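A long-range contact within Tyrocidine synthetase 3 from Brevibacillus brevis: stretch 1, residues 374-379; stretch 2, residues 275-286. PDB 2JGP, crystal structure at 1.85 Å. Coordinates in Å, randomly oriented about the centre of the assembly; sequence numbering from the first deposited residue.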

# COMPACT_ATOMS: atom_id res chain seq x y z
N THR A 374 -1.69 0.53 5.90
CA THR A 374 -2.78 -0.44 5.78
C THR A 374 -4.04 0.21 6.32
O THR A 374 -4.01 0.91 7.35
CB THR A 374 -2.50 -1.75 6.53
OG1 THR A 374 -1.25 -2.30 6.09
CG2 THR A 374 -3.61 -2.77 6.29
N LEU A 375 -5.14 0.01 5.60
CA LEU A 375 -6.44 0.46 6.05
C LEU A 375 -7.23 -0.77 6.49
O LEU A 375 -7.27 -1.76 5.77
CB LEU A 375 -7.18 1.17 4.93
CG LEU A 375 -6.41 2.27 4.20
CD1 LEU A 375 -7.28 2.83 3.08
CD2 LEU A 375 -5.95 3.36 5.16
N ALA A 376 -7.86 -0.69 7.65
CA ALA A 376 -8.78 -1.72 8.11
C ALA A 376 -10.13 -1.47 7.45
O ALA A 376 -10.87 -0.59 7.88
CB ALA A 376 -8.91 -1.70 9.62
N MET A 377 -10.44 -2.23 6.41
CA MET A 377 -11.66 -2.02 5.65
C MET A 377 -12.79 -2.90 6.21
O MET A 377 -12.73 -4.13 6.12
CB MET A 377 -11.41 -2.35 4.18
CG MET A 377 -12.34 -1.64 3.24
SD MET A 377 -11.95 0.12 3.08
CE MET A 377 -10.58 0.13 1.94
N ARG A 378 -13.80 -2.25 6.78
CA ARG A 378 -14.93 -2.96 7.39
C ARG A 378 -16.15 -2.90 6.48
O ARG A 378 -16.55 -1.82 6.03
CB ARG A 378 -15.28 -2.36 8.75
CG ARG A 378 -16.42 -3.06 9.48
CD ARG A 378 -16.67 -2.41 10.82
NE ARG A 378 -17.69 -3.10 11.61
CZ ARG A 378 -17.86 -2.93 12.92
NH1 ARG A 378 -17.10 -2.09 13.61
NH2 ARG A 378 -18.82 -3.61 13.55
N ASN A 379 -16.76 -4.05 6.23
CA ASN A 379 -17.97 -4.15 5.43
C ASN A 379 -18.92 -5.17 6.02
O ASN A 379 -18.52 -6.01 6.83
CB ASN A 379 -17.61 -4.51 3.99
CG ASN A 379 -17.08 -3.33 3.21
OD1 ASN A 379 -15.87 -3.23 2.95
ND2 ASN A 379 -17.96 -2.40 2.87
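Stretch 2 (275-286) YWLQTFADDIPV

A single arginine, reaching out from a β-strand in a nearly fully extended form, gathers much of this contact around itself. Arg378 has chi1 to chi3 all in the t well, and 139 Å² of its surface is covered by the other stretch, out of 409 Å² buried on both sides together. The example illustrates a general principle: where a helix gives way to a loop beside a strand, a long cationic side chain can tie the loop down while a short residue nearby meets the aromatic side chains.

Stretch 1 is strand throughout. Stretch 2 opens with the last turn of a helix, residues 275-279, and continues as loop or turn, Phe280 being the first residue to leave helical phi/psi. Strand and helix run in broadly the same direction, with a crossing angle of 40° and a closest approach of their axes of 10.7 Å. The nearest CA pairs set the register: the CA atoms of Ala376 and Trp276 lie 8.8 Å apart, and those of Arg378 and Thr279 7.9 Å.

The alternation of the strand brings Ala376 and Arg378 toward stretch 2 and turns Met377 between them away, while Leu375, sideways, still reaches Trp276. At Ala376 the short side chain meets an aromatic ring, its CB lying 3.5 Å from CZ of Phe280. The carbonyl of the same residue faces two ring edges, with Ala376 O 3.3 Å from Trp276 CZ3 and 3.5 Å from Phe280 CZ. Both aromatic residues leave the backbone sideways, yet their ends come nearer the strand. Leu375 extends the apolar patch, its CD2 4.1 Å from CZ2 of Trp276.

Beyond the helix the chain wraps around the guanidinium of Arg378. Asp282, with chi1 in the p well, supplies the countercharge: Arg378 NH1 donates a hydrogen bond to Asp282 OD2 at 2.9 Å within a salt bridge, and Arg378 NH2 adds a weak one to Asp282 OD1 at 3.1 Å. Engaging both oxygens through both terminal nitrogens makes the pairing two-pronged. Backbone carbonyls crowd the same group, Thr279 O lying 3.0 Å from Arg378 NH1 and Asp283 O 3.4 Å from Arg378 NH2. Pro285 covers one face of the guanidinium, its CD 4.0 Å from Arg378 NH2, while Phe280 CA approaches the edge at 4.0 Å from Arg378 NH1. Acidic, carbonyl and apolar groups thus share one planar cation, which ties the strand to the loop through Asp282, close to the end of the helix.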

# COMPACT_ATOMS: atom_id res chain seq x y z
N TYR A 275 -12.87 9.52 12.22
CA TYR A 275 -13.50 8.60 11.28
C TYR A 275 -13.26 7.14 11.67
O TYR A 275 -14.19 6.34 11.69
CB TYR A 275 -13.00 8.83 9.84
CG TYR A 275 -13.51 7.75 8.91
CD1 TYR A 275 -14.79 7.82 8.37
CD2 TYR A 275 -12.74 6.63 8.63
CE1 TYR A 275 -15.27 6.82 7.55
CE2 TYR A 275 -13.21 5.63 7.81
CZ TYR A 275 -14.47 5.73 7.27
OH TYR A 275 -14.93 4.72 6.46
N TRP A 276 -12.01 6.81 12.00
CA TRP A 276 -11.63 5.44 12.32
C TRP A 276 -12.14 4.99 13.69
O TRP A 276 -12.55 3.84 13.86
CB TRP A 276 -10.11 5.28 12.24
CG TRP A 276 -9.63 5.43 10.83
CD1 TRP A 276 -8.93 6.47 10.31
CD2 TRP A 276 -9.86 4.52 9.75
NE1 TRP A 276 -8.69 6.26 8.98
CE2 TRP A 276 -9.25 5.07 8.60
CE3 TRP A 276 -10.52 3.29 9.64
CZ2 TRP A 276 -9.28 4.43 7.36
CZ3 TRP A 276 -10.54 2.65 8.42
CH2 TRP A 276 -9.92 3.23 7.29
N LEU A 277 -12.14 5.91 14.65
CA LEU A 277 -12.64 5.60 15.99
C LEU A 277 -14.14 5.33 15.94
O LEU A 277 -14.62 4.40 16.59
CB LEU A 277 -12.31 6.73 16.97
CG LEU A 277 -10.82 7.01 17.16
CD1 LEU A 277 -10.60 8.00 18.29
CD2 LEU A 277 -10.02 5.73 17.39
N GLN A 278 -14.87 6.12 15.16
CA GLN A 278 -16.30 5.91 14.92
C GLN A 278 -16.54 4.56 14.24
O GLN A 278 -17.39 3.79 14.68
CB GLN A 278 -16.87 7.03 14.03
CG GLN A 278 -17.03 8.37 14.73
CD GLN A 278 -17.08 9.57 13.78
OE1 GLN A 278 -17.02 10.71 14.21
NE2 GLN A 278 -17.19 9.30 12.47
N THR A 279 -15.80 4.30 13.16
CA THR A 279 -15.93 3.07 12.39
C THR A 279 -15.82 1.80 13.25
O THR A 279 -16.52 0.82 13.01
CB THR A 279 -14.90 3.01 11.23
OG1 THR A 279 -15.17 4.05 10.29
CG2 THR A 279 -14.95 1.66 10.51
N PHE A 280 -14.94 1.84 14.26
CA PHE A 280 -14.71 0.68 15.13
C PHE A 280 -15.13 0.93 16.59
O PHE A 280 -14.55 0.37 17.52
CB PHE A 280 -13.23 0.26 15.07
CG PHE A 280 -12.79 -0.14 13.69
CD1 PHE A 280 -11.95 0.67 12.94
CD2 PHE A 280 -13.22 -1.34 13.14
CE1 PHE A 280 -11.55 0.29 11.67
CE2 PHE A 280 -12.83 -1.72 11.87
CZ PHE A 280 -11.99 -0.91 11.14
N ALA A 281 -16.16 1.76 16.78
CA ALA A 281 -16.62 2.14 18.11
C ALA A 281 -17.42 1.02 18.79
O ALA A 281 -17.38 0.87 20.02
CB ALA A 281 -17.46 3.40 18.03
N ASP A 282 -18.13 0.24 17.99
CA ASP A 282 -19.01 -0.82 18.48
C ASP A 282 -18.25 -2.15 18.64
O ASP A 282 -17.04 -2.15 18.90
CB ASP A 282 -20.23 -0.96 17.55
CG ASP A 282 -19.84 -1.30 16.12
OD1 ASP A 282 -20.64 -1.94 15.42
OD2 ASP A 282 -18.72 -0.92 15.70
N ASP A 283 -18.95 -3.28 18.50
CA ASP A 283 -18.35 -4.61 18.69
C ASP A 283 -17.50 -4.99 17.48
O ASP A 283 -18.04 -5.25 16.40
CB ASP A 283 -19.43 -5.67 18.92
CG ASP A 283 -20.58 -5.17 19.77
OD1 ASP A 283 -20.33 -4.69 20.90
OD2 ASP A 283 -21.74 -5.24 19.29
N ILE A 284 -16.18 -5.02 17.66
CA ILE A 284 -15.25 -5.33 16.56
C ILE A 284 -15.25 -6.84 16.27
O ILE A 284 -14.91 -7.64 17.15
CB ILE A 284 -13.81 -4.88 16.89
CG1 ILE A 284 -13.76 -3.36 17.05
CG2 ILE A 284 -12.84 -5.33 15.78
CD1 ILE A 284 -12.38 -2.83 17.40
N PRO A 285 -15.63 -7.23 15.04
CA PRO A 285 -15.77 -8.65 14.72
C PRO A 285 -14.44 -9.37 14.52
O PRO A 285 -13.51 -8.80 13.94
CB PRO A 285 -16.54 -8.62 13.40
CG PRO A 285 -16.14 -7.35 12.76
CD PRO A 285 -15.94 -6.37 13.88
N VAL A 286 -14.36 -10.61 14.99
CA VAL A 286 -13.21 -11.47 14.74
C VAL A 286 -13.61 -12.50 13.68
O VAL A 286 -14.61 -13.20 13.84
CB VAL A 286 -12.77 -12.19 16.03
CG1 VAL A 286 -11.51 -13.00 15.78
CG2 VAL A 286 -12.56 -11.19 17.15